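Local coordinates for protein diaminopimelate decarboxylase (Psychromonas ingrahamii, PDB 4XG1) that probably decarboxylates meso-diaminopimelate to L-lysine with the help of pyridoxal 5'-phosphate, the last step of lysine biosynthesis, at residues E213-L218 with T258-R263; E126-L131 with L180-I185; I110-A115 with L131-S136. All blocks are in the same frame, centred on the assembly; numbering follows the deposited sequence.

Contact 1: residues E213-L218 with T258-R263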
ATOM      1  N   GLU B 213     -15.164 -29.284  -2.272  1.00 17.93           N
ATOM      2  CA  GLU B 213     -16.545 -28.883  -2.060  1.00 18.47           C
ATOM      3  C   GLU B 213     -17.017 -27.922  -3.126  1.00 17.74           C
ATOM      4  O   GLU B 213     -18.106 -28.065  -3.655  1.00 19.74           O
ATOM      5  CB  GLU B 213     -16.742 -28.308  -0.672  1.00 20.13           C
ATOM      6  CG  GLU B 213     -18.231 -28.217  -0.360  1.00 21.77           C
ATOM      7  CD  GLU B 213     -18.588 -28.111   1.115  1.00 24.05           C
ATOM      8  OE1 GLU B 213     -17.705 -28.207   2.019  1.00 28.99           O
ATOM      9  OE2 GLU B 213     -19.791 -27.952   1.377  1.00 25.03           O
ATOM     10  N   ALA B 214     -16.188 -26.950  -3.454  1.00 17.40           N
ATOM     11  CA  ALA B 214     -16.509 -25.962  -4.477  1.00 18.68           C
ATOM     12  C   ALA B 214     -16.626 -26.577  -5.871  1.00 19.31           C
ATOM     13  O   ALA B 214     -17.560 -26.276  -6.633  1.00 17.81           O
ATOM     14  CB  ALA B 214     -15.441 -24.874  -4.491  1.00 18.73           C
ATOM     15  N   LEU B 215     -15.664 -27.429  -6.197  1.00 19.77           N
ATOM     16  CA  LEU B 215     -15.726 -28.151  -7.447  1.00 21.28           C
ATOM     17  C   LEU B 215     -17.052 -28.919  -7.640  1.00 23.36           C
ATOM     18  O   LEU B 215     -17.818 -28.672  -8.611  1.00 23.39           O
ATOM     19  CB  LEU B 215     -14.541 -29.105  -7.537  1.00 21.70           C
ATOM     20  CG  LEU B 215     -14.499 -30.065  -8.715  1.00 20.83           C
ATOM     21  CD1 LEU B 215     -14.718 -29.293  -9.997  1.00 22.16           C
ATOM     22  CD2 LEU B 215     -13.184 -30.769  -8.718  1.00 21.20           C
ATOM     23  N   ASP B 216     -17.346 -29.812  -6.692  1.00 24.75           N
ATOM     24  CA  ASP B 216     -18.615 -30.564  -6.696  1.00 25.01           C
ATOM     25  C   ASP B 216     -19.788 -29.689  -7.091  1.00 25.12           C
ATOM     26  O   ASP B 216     -20.521 -30.016  -8.012  1.00 31.49           O
ATOM     27  CB  ASP B 216     -18.858 -31.205  -5.327  1.00 26.06           C
ATOM     28  CG  ASP B 216     -17.883 -32.366  -5.029  1.00 27.68           C
ATOM     29  OD1 ASP B 216     -17.156 -32.792  -5.965  1.00 29.36           O
ATOM     30  OD2 ASP B 216     -17.823 -32.844  -3.868  1.00 27.69           O
ATOM     31  N   LYS B 217     -19.979 -28.569  -6.417  1.00 24.75           N
ATOM     32  CA  LYS B 217     -21.186 -27.762  -6.643  1.00 24.48           C
ATOM     33  C   LYS B 217     -21.172 -27.071  -7.945  1.00 22.99           C
ATOM     34  O   LYS B 217     -22.226 -26.715  -8.473  1.00 24.44           O
ATOM     35  CB  LYS B 217     -21.343 -26.723  -5.562  1.00 26.83           C
ATOM     36  CG  LYS B 217     -21.037 -27.389  -4.225  1.00 29.91           C
ATOM     37  CD  LYS B 217     -22.288 -27.507  -3.416  1.00 33.65           C
ATOM     38  CE  LYS B 217     -21.861 -27.781  -2.005  1.00 36.61           C
ATOM     39  NZ  LYS B 217     -23.031 -27.804  -1.109  1.00 41.98           N
ATOM     40  N   LEU B 218     -19.983 -26.830  -8.462  1.00 22.62           N
ATOM     41  CA  LEU B 218     -19.870 -26.226  -9.782  1.00 22.79           C
ATOM     42  C   LEU B 218     -20.108 -27.257 -10.916  1.00 22.07           C
ATOM     43  O   LEU B 218     -20.695 -26.903 -11.945  1.00 21.71           O
ATOM     44  CB  LEU B 218     -18.506 -25.529  -9.959  1.00 21.55           C
ATOM     45  CG  LEU B 218     -18.226 -24.352  -9.023  1.00 21.27           C
ATOM     46  CD1 LEU B 218     -16.781 -23.892  -9.157  1.00 20.52           C
ATOM     47  CD2 LEU B 218     -19.159 -23.176  -9.225  1.00 21.39           C
ATOM     48  N   THR B 258      -3.996 -33.403  -7.691  1.00 25.25           N
ATOM     49  CA  THR B 258      -4.412 -34.804  -7.792  1.00 30.97           C
ATOM     50  C   THR B 258      -5.816 -35.012  -7.240  1.00 31.10           C
ATOM     51  O   THR B 258      -6.668 -35.611  -7.919  1.00 26.46           O
ATOM     52  CB  THR B 258      -3.463 -35.747  -7.003  1.00 33.25           C
ATOM     53  OG1 THR B 258      -2.094 -35.398  -7.257  1.00 31.86           O
ATOM     54  CG2 THR B 258      -3.667 -37.133  -7.441  1.00 34.76           C
ATOM     55  N   ALA B 259      -6.079 -34.478  -6.046  1.00 28.77           N
ATOM     56  CA  ALA B 259      -7.448 -34.534  -5.525  1.00 27.83           C
ATOM     57  C   ALA B 259      -8.454 -33.947  -6.533  1.00 26.55           C
ATOM     58  O   ALA B 259      -9.538 -34.528  -6.797  1.00 30.64           O
ATOM     59  CB  ALA B 259      -7.532 -33.815  -4.201  1.00 27.31           C
ATOM     60  N   ILE B 260      -8.104 -32.822  -7.126  1.00 23.18           N
ATOM     61  CA  ILE B 260      -9.027 -32.180  -8.051  1.00 24.75           C
ATOM     62  C   ILE B 260      -9.207 -33.018  -9.304  1.00 24.05           C
ATOM     63  O   ILE B 260     -10.318 -33.058  -9.897  1.00 22.42           O
ATOM     64  CB  ILE B 260      -8.568 -30.736  -8.378  1.00 24.48           C
ATOM     65  CG1 ILE B 260      -8.878 -29.817  -7.204  1.00 24.51           C
ATOM     66  CG2 ILE B 260      -9.278 -30.181  -9.612  1.00 25.60           C
ATOM     67  CD1 ILE B 260      -8.160 -28.486  -7.240  1.00 25.88           C
ATOM     68  N   ILE B 261      -8.118 -33.650  -9.728  1.00 25.83           N
ATOM     69  CA  ILE B 261      -8.121 -34.432 -10.963  1.00 30.15           C
ATOM     70  C   ILE B 261      -8.879 -35.735 -10.748  1.00 28.87           C
ATOM     71  O   ILE B 261      -9.796 -36.038 -11.524  1.00 24.79           O
ATOM     72  CB  ILE B 261      -6.689 -34.756 -11.402  1.00 32.68           C
ATOM     73  CG1 ILE B 261      -5.972 -33.433 -11.588  1.00 32.33           C
ATOM     74  CG2 ILE B 261      -6.676 -35.684 -12.627  1.00 31.90           C
ATOM     75  CD1 ILE B 261      -5.791 -33.021 -13.020  1.00 32.07           C
ATOM     76  N   ASN B 262      -8.533 -36.441  -9.667  1.00 28.36           N
ATOM     77  CA  ASN B 262      -9.277 -37.628  -9.235  1.00 29.17           C
ATOM     78  C   ASN B 262     -10.776 -37.298  -9.286  1.00 34.29           C
ATOM     79  O   ASN B 262     -11.548 -37.995  -9.985  1.00 36.59           O
ATOM     80  CB  ASN B 262      -8.866 -38.120  -7.840  1.00 25.89           C
ATOM     81  CG  ASN B 262      -7.416 -38.609  -7.775  1.00 25.26           C
ATOM     82  OD1 ASN B 262      -6.797 -38.875  -8.797  1.00 24.64           O
ATOM     83  ND2 ASN B 262      -6.874 -38.735  -6.561  1.00 25.09           N
ATOM     84  N   ARG B 263     -11.190 -36.197  -8.649  1.00 35.29           N
ATOM     85  CA  ARG B 263     -12.648 -35.789  -8.715  1.00 34.39           C
ATOM     86  C   ARG B 263     -13.213 -35.573 -10.116  1.00 35.29           C
ATOM     87  O   ARG B 263     -14.440 -35.530 -10.315  1.00 41.63           O
ATOM     88  CB  ARG B 263     -12.971 -34.521  -7.884  1.00 32.96           C
ATOM     89  CG  ARG B 263     -13.583 -34.738  -6.517  1.00 31.29           C
ATOM     90  CD  ARG B 263     -14.819 -35.642  -6.484  1.00 30.96           C
ATOM     91  NE  ARG B 263     -16.022 -35.055  -7.072  1.00 30.73           N
ATOM     92  CZ  ARG B 263     -16.778 -35.542  -8.068  1.00 33.18           C
ATOM     93  NH1 ARG B 263     -16.503 -36.690  -8.677  1.00 34.52           N
ATOM     94  NH2 ARG B 263     -17.860 -34.856  -8.466  1.00 34.39           N
TER
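Arg263 of segment 258-263 meets Leu215 and Asp216 of segment 213-218. Its CB packs on Leu215, 3.8 Å from CD2. The chain then bends at chi2 (-52°) and again at chi3 (-71°), which swings the guanidinium over to Asp216. Arg263 CG lies 4.1 Å and CD 3.7 Å from Asp216 OD1. Arg263 NE donates to Asp216 OD1 over 2.8 Å, nearly straight. OD1 lies in the guanidinium plane, at its edge, and is met on its syn side. Arg263 CZ follows at 3.5 Å from Asp216 OD1, and Arg263 NH2 adds a weak bond to Asp216 OD1 at 3.3 Å. One carboxylate oxygen therefore takes both donors, and the two planes stand 56° apart. A methionine in place of Arg263 would probably leave the Asp216 carboxylate without this charged mate and its two N-H donors. On the buried side, Leu215 CD2 sits 4.0 Å from Ile260 CG2 and also touches the carbonyl oxygen of Ile260. Beneath, Leu215 packs on Leu235, and Ile260 on Leu271 and Phe273. This is a pair of neighbouring outer helices of a TIM barrel, apolar next to the strands and joined by a salt bridge further out.

Contact 2: residues E126-L131 with L180-I185; sequences ESISEL and LDVYKI
The outer helix layer of the TIM barrel brings the first turn of helix 128-140 against helix 179-188. Ile128 and Val182 meet closest, with CG1 of Ile128 3.6 Å from CG1 of Val182. The two side chains cross at about a right angle, and Ile128 CD1 lies 3.9 Å from Val182 CG1. Val182 CG1 is anti to its carbonyl carbon (chi1 -59°), a position in which it meets both CG1 and CD1 of Ile128. One turn on, Leu131 CD1 lies 4.0 Å from the backbone O of Val182 and 4.3 Å from Ile185 CG2. The contact across is thus wholly van der Waals. Polar bonds instead fix the start of helix 128-140. Ser127 is its N-cap and accepts from Glu130 N through OG, at 3.0 Å. The Glu130 side chain is extended, and its OE1 takes the N-H of Glu126 from above the carboxylate plane, at 2.8 Å. Its OE2 forms a salt bridge with Lys107. Lys294 of the second subunit donates to the backbone O of Glu126, so this helix start also faces the dimer partner. Two outer helices of the TIM barrel pack side by side here through Ile128, Leu131, Val182 and Ile185.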
ATOM      1  N   GLU B 126     -18.374 -10.736 -12.738  1.00 15.08           N
ATOM      2  CA  GLU B 126     -18.711 -10.654 -11.311  1.00 15.80           C
ATOM      3  C   GLU B 126     -20.014  -9.908 -11.002  1.00 16.16           C
ATOM      4  O   GLU B 126     -20.455  -9.893  -9.882  1.00 15.55           O
ATOM      5  CB  GLU B 126     -17.570  -9.928 -10.576  1.00 15.72           C
ATOM      6  CG  GLU B 126     -16.218 -10.607 -10.796  1.00 15.93           C
ATOM      7  CD  GLU B 126     -15.418 -10.849  -9.520  1.00 15.50           C
ATOM      8  OE1 GLU B 126     -16.028 -10.807  -8.431  1.00 14.34           O
ATOM      9  OE2 GLU B 126     -14.182 -11.094  -9.634  1.00 14.80           O
ATOM     10  N   SER B 127     -20.628  -9.287 -11.995  1.00 17.63           N
ATOM     11  CA  SER B 127     -21.915  -8.704 -11.776  1.00 19.15           C
ATOM     12  C   SER B 127     -22.741  -8.736 -13.042  1.00 21.49           C
ATOM     13  O   SER B 127     -22.218  -8.979 -14.145  1.00 23.70           O
ATOM     14  CB  SER B 127     -21.778  -7.285 -11.288  1.00 18.39           C
ATOM     15  OG  SER B 127     -21.451  -6.427 -12.366  1.00 19.11           O
ATOM     16  N   ILE B 128     -24.032  -8.480 -12.865  1.00 22.08           N
ATOM     17  CA  ILE B 128     -24.965  -8.424 -13.958  1.00 24.69           C
ATOM     18  C   ILE B 128     -24.678  -7.164 -14.741  1.00 23.72           C
ATOM     19  O   ILE B 128     -24.521  -7.221 -15.976  1.00 24.62           O
ATOM     20  CB  ILE B 128     -26.421  -8.410 -13.457  1.00 25.68           C
ATOM     21  CG1 ILE B 128     -26.796  -9.778 -12.894  1.00 27.10           C
ATOM     22  CG2 ILE B 128     -27.366  -8.067 -14.592  1.00 26.87           C
ATOM     23  CD1 ILE B 128     -28.049  -9.745 -12.013  1.00 27.25           C
ATOM     24  N   SER B 129     -24.590  -6.038 -14.030  1.00 21.81           N
ATOM     25  CA  SER B 129     -24.213  -4.781 -14.672  1.00 21.58           C
ATOM     26  C   SER B 129     -23.025  -4.950 -15.606  1.00 22.37           C
ATOM     27  O   SER B 129     -22.963  -4.321 -16.657  1.00 22.92           O
ATOM     28  CB  SER B 129     -23.860  -3.746 -13.649  1.00 21.69           C
ATOM     29  OG  SER B 129     -24.931  -2.871 -13.404  1.00 21.71           O
ATOM     30  N   GLU B 130     -22.085  -5.816 -15.224  1.00 22.34           N
ATOM     31  CA  GLU B 130     -20.828  -5.978 -15.963  1.00 22.94           C
ATOM     32  C   GLU B 130     -21.062  -6.701 -17.286  1.00 22.95           C
ATOM     33  O   GLU B 130     -20.458  -6.337 -18.299  1.00 22.10           O
ATOM     34  CB  GLU B 130     -19.774  -6.733 -15.118  1.00 21.44           C
ATOM     35  CG  GLU B 130     -18.408  -6.923 -15.786  1.00 19.95           C
ATOM     36  CD  GLU B 130     -17.536  -7.979 -15.102  1.00 20.60           C
ATOM     37  OE1 GLU B 130     -17.734  -8.286 -13.882  1.00 20.74           O
ATOM     38  OE2 GLU B 130     -16.582  -8.464 -15.745  1.00 21.25           O
ATOM     39  N   LEU B 131     -21.925  -7.724 -17.262  1.00 24.24           N
ATOM     40  CA  LEU B 131     -22.379  -8.370 -18.491  1.00 23.18           C
ATOM     41  C   LEU B 131     -22.841  -7.337 -19.512  1.00 23.01           C
ATOM     42  O   LEU B 131     -22.450  -7.388 -20.651  1.00 22.79           O
ATOM     43  CB  LEU B 131     -23.508  -9.339 -18.227  1.00 21.79           C
ATOM     44  CG  LEU B 131     -23.158 -10.672 -17.603  1.00 20.73           C
ATOM     45  CD1 LEU B 131     -24.447 -11.409 -17.325  1.00 21.44           C
ATOM     46  CD2 LEU B 131     -22.278 -11.546 -18.442  1.00 20.29           C
ATOM     47  N   LEU B 180     -28.059 -19.778 -12.859  1.00 30.14           N
ATOM     48  CA  LEU B 180     -28.795 -20.071 -14.100  1.00 30.69           C
ATOM     49  C   LEU B 180     -29.447 -18.822 -14.635  1.00 30.37           C
ATOM     50  O   LEU B 180     -29.395 -18.543 -15.818  1.00 33.86           O
ATOM     51  CB  LEU B 180     -29.857 -21.128 -13.837  1.00 31.67           C
ATOM     52  CG  LEU B 180     -29.305 -22.454 -13.293  1.00 33.06           C
ATOM     53  CD1 LEU B 180     -30.366 -23.293 -12.564  1.00 33.53           C
ATOM     54  CD2 LEU B 180     -28.666 -23.234 -14.419  1.00 32.41           C
ATOM     55  N   ASP B 181     -30.002 -18.028 -13.746  1.00 31.53           N
ATOM     56  CA  ASP B 181     -30.658 -16.831 -14.175  1.00 34.11           C
ATOM     57  C   ASP B 181     -29.704 -15.916 -14.919  1.00 35.81           C
ATOM     58  O   ASP B 181     -30.096 -15.309 -15.914  1.00 40.57           O
ATOM     59  CB  ASP B 181     -31.301 -16.121 -12.991  1.00 36.88           C
ATOM     60  CG  ASP B 181     -32.325 -16.991 -12.297  1.00 40.22           C
ATOM     61  OD1 ASP B 181     -31.934 -18.078 -11.795  1.00 39.07           O
ATOM     62  OD2 ASP B 181     -33.501 -16.583 -12.270  1.00 41.76           O
ATOM     63  N   VAL B 182     -28.472 -15.765 -14.437  1.00 33.95           N
ATOM     64  CA  VAL B 182     -27.573 -14.804 -15.070  1.00 33.16           C
ATOM     65  C   VAL B 182     -26.904 -15.468 -16.266  1.00 31.06           C
ATOM     66  O   VAL B 182     -26.621 -14.807 -17.257  1.00 28.22           O
ATOM     67  CB  VAL B 182     -26.524 -14.145 -14.114  1.00 33.69           C
ATOM     68  CG1 VAL B 182     -27.190 -13.395 -12.964  1.00 33.31           C
ATOM     69  CG2 VAL B 182     -25.540 -15.160 -13.582  1.00 34.61           C
ATOM     70  N   TYR B 183     -26.624 -16.755 -16.152  1.00 29.34           N
ATOM     71  CA  TYR B 183     -26.090 -17.475 -17.277  1.00 31.11           C
ATOM     72  C   TYR B 183     -27.058 -17.374 -18.429  1.00 37.59           C
ATOM     73  O   TYR B 183     -26.656 -17.367 -19.588  1.00 36.72           O
ATOM     74  CB  TYR B 183     -25.812 -18.921 -16.929  1.00 29.55           C
ATOM     75  CG  TYR B 183     -24.361 -19.129 -16.677  1.00 30.80           C
ATOM     76  CD1 TYR B 183     -23.470 -19.219 -17.726  1.00 31.50           C
ATOM     77  CD2 TYR B 183     -23.850 -19.214 -15.374  1.00 32.79           C
ATOM     78  CE1 TYR B 183     -22.112 -19.429 -17.498  1.00 33.47           C
ATOM     79  CE2 TYR B 183     -22.490 -19.407 -15.145  1.00 30.88           C
ATOM     80  CZ  TYR B 183     -21.628 -19.508 -16.207  1.00 31.00           C
ATOM     81  OH  TYR B 183     -20.291 -19.734 -16.003  1.00 32.57           O
ATOM     82  N   LYS B 184     -28.341 -17.298 -18.091  1.00 43.31           N
ATOM     83  CA  LYS B 184     -29.378 -17.165 -19.080  1.00 45.46           C
ATOM     84  C   LYS B 184     -29.223 -15.846 -19.767  1.00 42.17           C
ATOM     85  O   LYS B 184     -29.160 -15.783 -20.980  1.00 41.11           O
ATOM     86  CB  LYS B 184     -30.764 -17.262 -18.431  1.00 52.16           C
ATOM     87  CG  LYS B 184     -31.944 -17.080 -19.395  1.00 59.50           C
ATOM     88  CD  LYS B 184     -33.160 -17.881 -18.922  1.00 69.80           C
ATOM     89  CE  LYS B 184     -34.298 -17.985 -19.984  1.00 75.03           C
ATOM     90  NZ  LYS B 184     -34.172 -17.074 -21.176  1.00 74.15           N
ATOM     91  N   ILE B 185     -29.219 -14.785 -18.976  1.00 43.17           N
ATOM     92  CA  ILE B 185     -29.093 -13.422 -19.487  1.00 38.34           C
ATOM     93  C   ILE B 185     -27.909 -13.315 -20.421  1.00 37.04           C
ATOM     94  O   ILE B 185     -27.987 -12.669 -21.458  1.00 36.09           O
ATOM     95  CB  ILE B 185     -28.899 -12.421 -18.339  1.00 38.91           C
ATOM     96  CG1 ILE B 185     -30.205 -12.276 -17.544  1.00 39.95           C
ATOM     97  CG2 ILE B 185     -28.473 -11.065 -18.875  1.00 39.18           C
ATOM     98  CD1 ILE B 185     -30.080 -11.530 -16.226  1.00 39.04           C
TER

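Contact 3: residues I110-A115 with L131-S136; sequences IEISAA and LYRINS
Arg133 and Ile134, adjacent on helix 128-140, both take up the end of Ile112 from helix 109-117. Arg133 comes first in sequence. Its CG is anti to the backbone N (chi1 176°) and chi2 is extended too, which carries the aliphatic part of the chain past Ile112. The CD1 methyl of Ile112 lies 3.7 Å from Arg133 CD and 3.8 Å from CG, and the two side chains cross at about a right angle. The arginine then bends at chi3 (-74°), and its charged end finds partners elsewhere. NH1 donates to the backbone O of Lys107 and forms a salt bridge with Glu291 of the second subunit. Only the hydrocarbon part of Arg133 serves this contact. Ile134 follows, and Ile134 CG1 stands 4.0 Å from Ile112 CD1. That methyl therefore rests against both residues. The backbones also come near each other here, with the CA atoms of Ile112 and Ile134 6.7 Å apart. Beneath, Ile112 packs on Phe123, while Ile134 touches Val125 and Leu192. The contact joins two helices of the outer layer of the TIM barrel, both seated on its parallel strands.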
ATOM      1  N   ILE B 110     -12.791   0.925 -21.033  1.00 25.05           N
ATOM      2  CA  ILE B 110     -11.457   1.037 -21.601  1.00 25.08           C
ATOM      3  C   ILE B 110     -10.651  -0.254 -21.445  1.00 24.31           C
ATOM      4  O   ILE B 110     -10.017  -0.719 -22.397  1.00 26.99           O
ATOM      5  CB  ILE B 110     -10.689   2.228 -21.004  1.00 28.32           C
ATOM      6  CG1 ILE B 110     -11.334   3.531 -21.498  1.00 31.77           C
ATOM      7  CG2 ILE B 110      -9.213   2.190 -21.417  1.00 28.26           C
ATOM      8  CD1 ILE B 110     -10.706   4.799 -20.947  1.00 31.51           C
ATOM      9  N   GLU B 111     -10.697  -0.850 -20.261  1.00 22.77           N
ATOM     10  CA  GLU B 111     -10.003  -2.103 -20.026  1.00 21.75           C
ATOM     11  C   GLU B 111     -10.634  -3.207 -20.843  1.00 19.79           C
ATOM     12  O   GLU B 111      -9.949  -4.073 -21.341  1.00 19.58           O
ATOM     13  CB  GLU B 111     -10.022  -2.484 -18.528  1.00 21.55           C
ATOM     14  CG  GLU B 111      -9.336  -1.480 -17.622  1.00 21.85           C
ATOM     15  CD  GLU B 111      -9.337  -1.907 -16.146  1.00 21.35           C
ATOM     16  OE1 GLU B 111     -10.417  -1.855 -15.527  1.00 20.34           O
ATOM     17  OE2 GLU B 111      -8.253  -2.256 -15.622  1.00 20.12           O
ATOM     18  N   ILE B 112     -11.946  -3.225 -20.913  1.00 20.62           N
ATOM     19  CA  ILE B 112     -12.623  -4.315 -21.633  1.00 23.66           C
ATOM     20  C   ILE B 112     -12.342  -4.261 -23.134  1.00 23.93           C
ATOM     21  O   ILE B 112     -12.042  -5.276 -23.763  1.00 24.31           O
ATOM     22  CB  ILE B 112     -14.127  -4.269 -21.420  1.00 24.80           C
ATOM     23  CG1 ILE B 112     -14.466  -4.611 -19.961  1.00 26.29           C
ATOM     24  CG2 ILE B 112     -14.802  -5.279 -22.322  1.00 26.14           C
ATOM     25  CD1 ILE B 112     -15.742  -3.948 -19.474  1.00 27.50           C
ATOM     26  N   SER B 113     -12.402  -3.053 -23.682  1.00 24.72           N
ATOM     27  CA  SER B 113     -11.949  -2.813 -25.034  1.00 25.03           C
ATOM     28  C   SER B 113     -10.517  -3.270 -25.299  1.00 24.42           C
ATOM     29  O   SER B 113     -10.236  -3.953 -26.281  1.00 24.72           O
ATOM     30  CB  SER B 113     -12.065  -1.335 -25.322  1.00 28.17           C
ATOM     31  OG  SER B 113     -11.762  -1.124 -26.684  1.00 31.37           O
ATOM     32  N   ALA B 114      -9.601  -2.932 -24.408  1.00 23.69           N
ATOM     33  CA  ALA B 114      -8.217  -3.294 -24.659  1.00 24.68           C
ATOM     34  C   ALA B 114      -8.056  -4.788 -24.660  1.00 24.64           C
ATOM     35  O   ALA B 114      -7.278  -5.351 -25.455  1.00 27.78           O
ATOM     36  CB  ALA B 114      -7.291  -2.668 -23.636  1.00 25.06           C
ATOM     37  N   ALA B 115      -8.774  -5.441 -23.769  1.00 22.43           N
ATOM     38  CA  ALA B 115      -8.641  -6.891 -23.610  1.00 22.45           C
ATOM     39  C   ALA B 115      -9.288  -7.619 -24.795  1.00 23.70           C
ATOM     40  O   ALA B 115      -8.788  -8.646 -25.275  1.00 21.94           O
ATOM     41  CB  ALA B 115      -9.296  -7.323 -22.315  1.00 21.98           C
ATOM     42  N   LEU B 131     -21.925  -7.724 -17.262  1.00 24.24           N
ATOM     43  CA  LEU B 131     -22.379  -8.370 -18.491  1.00 23.18           C
ATOM     44  C   LEU B 131     -22.841  -7.337 -19.512  1.00 23.01           C
ATOM     45  O   LEU B 131     -22.450  -7.388 -20.651  1.00 22.79           O
ATOM     46  CB  LEU B 131     -23.508  -9.339 -18.227  1.00 21.79           C
ATOM     47  CG  LEU B 131     -23.158 -10.672 -17.603  1.00 20.73           C
ATOM     48  CD1 LEU B 131     -24.447 -11.409 -17.325  1.00 21.44           C
ATOM     49  CD2 LEU B 131     -22.278 -11.546 -18.442  1.00 20.29           C
ATOM     50  N   TYR B 132     -23.678  -6.408 -19.105  1.00 26.23           N
ATOM     51  CA  TYR B 132     -24.210  -5.435 -20.055  1.00 30.92           C
ATOM     52  C   TYR B 132     -23.096  -4.574 -20.592  1.00 32.56           C
ATOM     53  O   TYR B 132     -23.103  -4.201 -21.760  1.00 39.73           O
ATOM     54  CB  TYR B 132     -25.335  -4.579 -19.425  1.00 34.60           C
ATOM     55  CG  TYR B 132     -26.596  -5.401 -19.116  1.00 42.78           C
ATOM     56  CD1 TYR B 132     -27.297  -6.053 -20.142  1.00 47.79           C
ATOM     57  CD2 TYR B 132     -27.069  -5.555 -17.805  1.00 47.96           C
ATOM     58  CE1 TYR B 132     -28.422  -6.825 -19.875  1.00 50.26           C
ATOM     59  CE2 TYR B 132     -28.200  -6.327 -17.532  1.00 50.83           C
ATOM     60  CZ  TYR B 132     -28.864  -6.961 -18.574  1.00 53.98           C
ATOM     61  OH  TYR B 132     -29.984  -7.709 -18.325  1.00 55.14           O
ATOM     62  N   ARG B 133     -22.152  -4.222 -19.729  1.00 32.31           N
ATOM     63  CA  ARG B 133     -21.077  -3.350 -20.128  1.00 28.62           C
ATOM     64  C   ARG B 133     -20.212  -4.058 -21.162  1.00 28.66           C
ATOM     65  O   ARG B 133     -19.821  -3.475 -22.159  1.00 27.47           O
ATOM     66  CB  ARG B 133     -20.247  -2.935 -18.930  1.00 27.24           C
ATOM     67  CG  ARG B 133     -19.046  -2.104 -19.342  1.00 26.23           C
ATOM     68  CD  ARG B 133     -18.262  -1.576 -18.160  1.00 24.75           C
ATOM     69  NE  ARG B 133     -18.951  -0.490 -17.503  1.00 23.72           N
ATOM     70  CZ  ARG B 133     -18.460   0.197 -16.485  1.00 21.11           C
ATOM     71  NH1 ARG B 133     -17.283  -0.096 -16.003  1.00 22.23           N
ATOM     72  NH2 ARG B 133     -19.147   1.183 -15.968  1.00 20.04           N
ATOM     73  N   ILE B 134     -19.918  -5.320 -20.917  1.00 27.82           N
ATOM     74  CA  ILE B 134     -19.049  -6.038 -21.798  1.00 29.58           C
ATOM     75  C   ILE B 134     -19.733  -6.155 -23.134  1.00 35.40           C
ATOM     76  O   ILE B 134     -19.161  -5.801 -24.169  1.00 41.07           O
ATOM     77  CB  ILE B 134     -18.713  -7.430 -21.261  1.00 27.98           C
ATOM     78  CG1 ILE B 134     -17.823  -7.286 -20.024  1.00 27.97           C
ATOM     79  CG2 ILE B 134     -17.994  -8.263 -22.316  1.00 27.54           C
ATOM     80  CD1 ILE B 134     -17.460  -8.596 -19.355  1.00 27.60           C
ATOM     81  N   ASN B 135     -20.960  -6.658 -23.108  1.00 38.63           N
ATOM     82  CA  ASN B 135     -21.744  -6.845 -24.308  1.00 34.97           C
ATOM     83  C   ASN B 135     -21.817  -5.547 -25.089  1.00 36.49           C
ATOM     84  O   ASN B 135     -21.700  -5.550 -26.324  1.00 36.87           O
ATOM     85  CB  ASN B 135     -23.144  -7.299 -23.953  1.00 33.35           C
ATOM     86  CG  ASN B 135     -23.991  -7.585 -25.178  1.00 30.11           C
ATOM     87  OD1 ASN B 135     -23.802  -8.592 -25.865  1.00 29.23           O
ATOM     88  ND2 ASN B 135     -24.919  -6.686 -25.462  1.00 29.31           N
ATOM     89  N   SER B 136     -22.012  -4.449 -24.367  1.00 31.92           N
ATOM     90  CA  SER B 136     -22.090  -3.141 -24.979  1.00 32.39           C
ATOM     91  C   SER B 136     -20.795  -2.733 -25.700  1.00 36.90           C
ATOM     92  O   SER B 136     -20.831  -2.187 -26.811  1.00 40.13           O
ATOM     93  CB  SER B 136     -22.436  -2.130 -23.909  1.00 33.30           C
ATOM     94  OG  SER B 136     -22.388  -0.811 -24.416  1.00 32.83           O
TER

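In the fold
From the N terminus, helix 109-117 is the first of the helices used by the contacts. The chain passes through strand 122-125 and enters helix 128-140, where contact 3 closes the shortest loop, with 15 residues between its segments. Contact 2 starts at the head of that helix and closes 48 residues later on helix 179-188. Contacts 2 and 3 cross along the chain and share Leu131. They also touch, with Ile185 CG2 3.7 Å from Tyr132 OH. Contact 1 follows in series, closing the loop from helix 209-227 to helix 253-262. Its centre lies about 24 Å from that of contact 2. Together the three join five helices of one barrel domain.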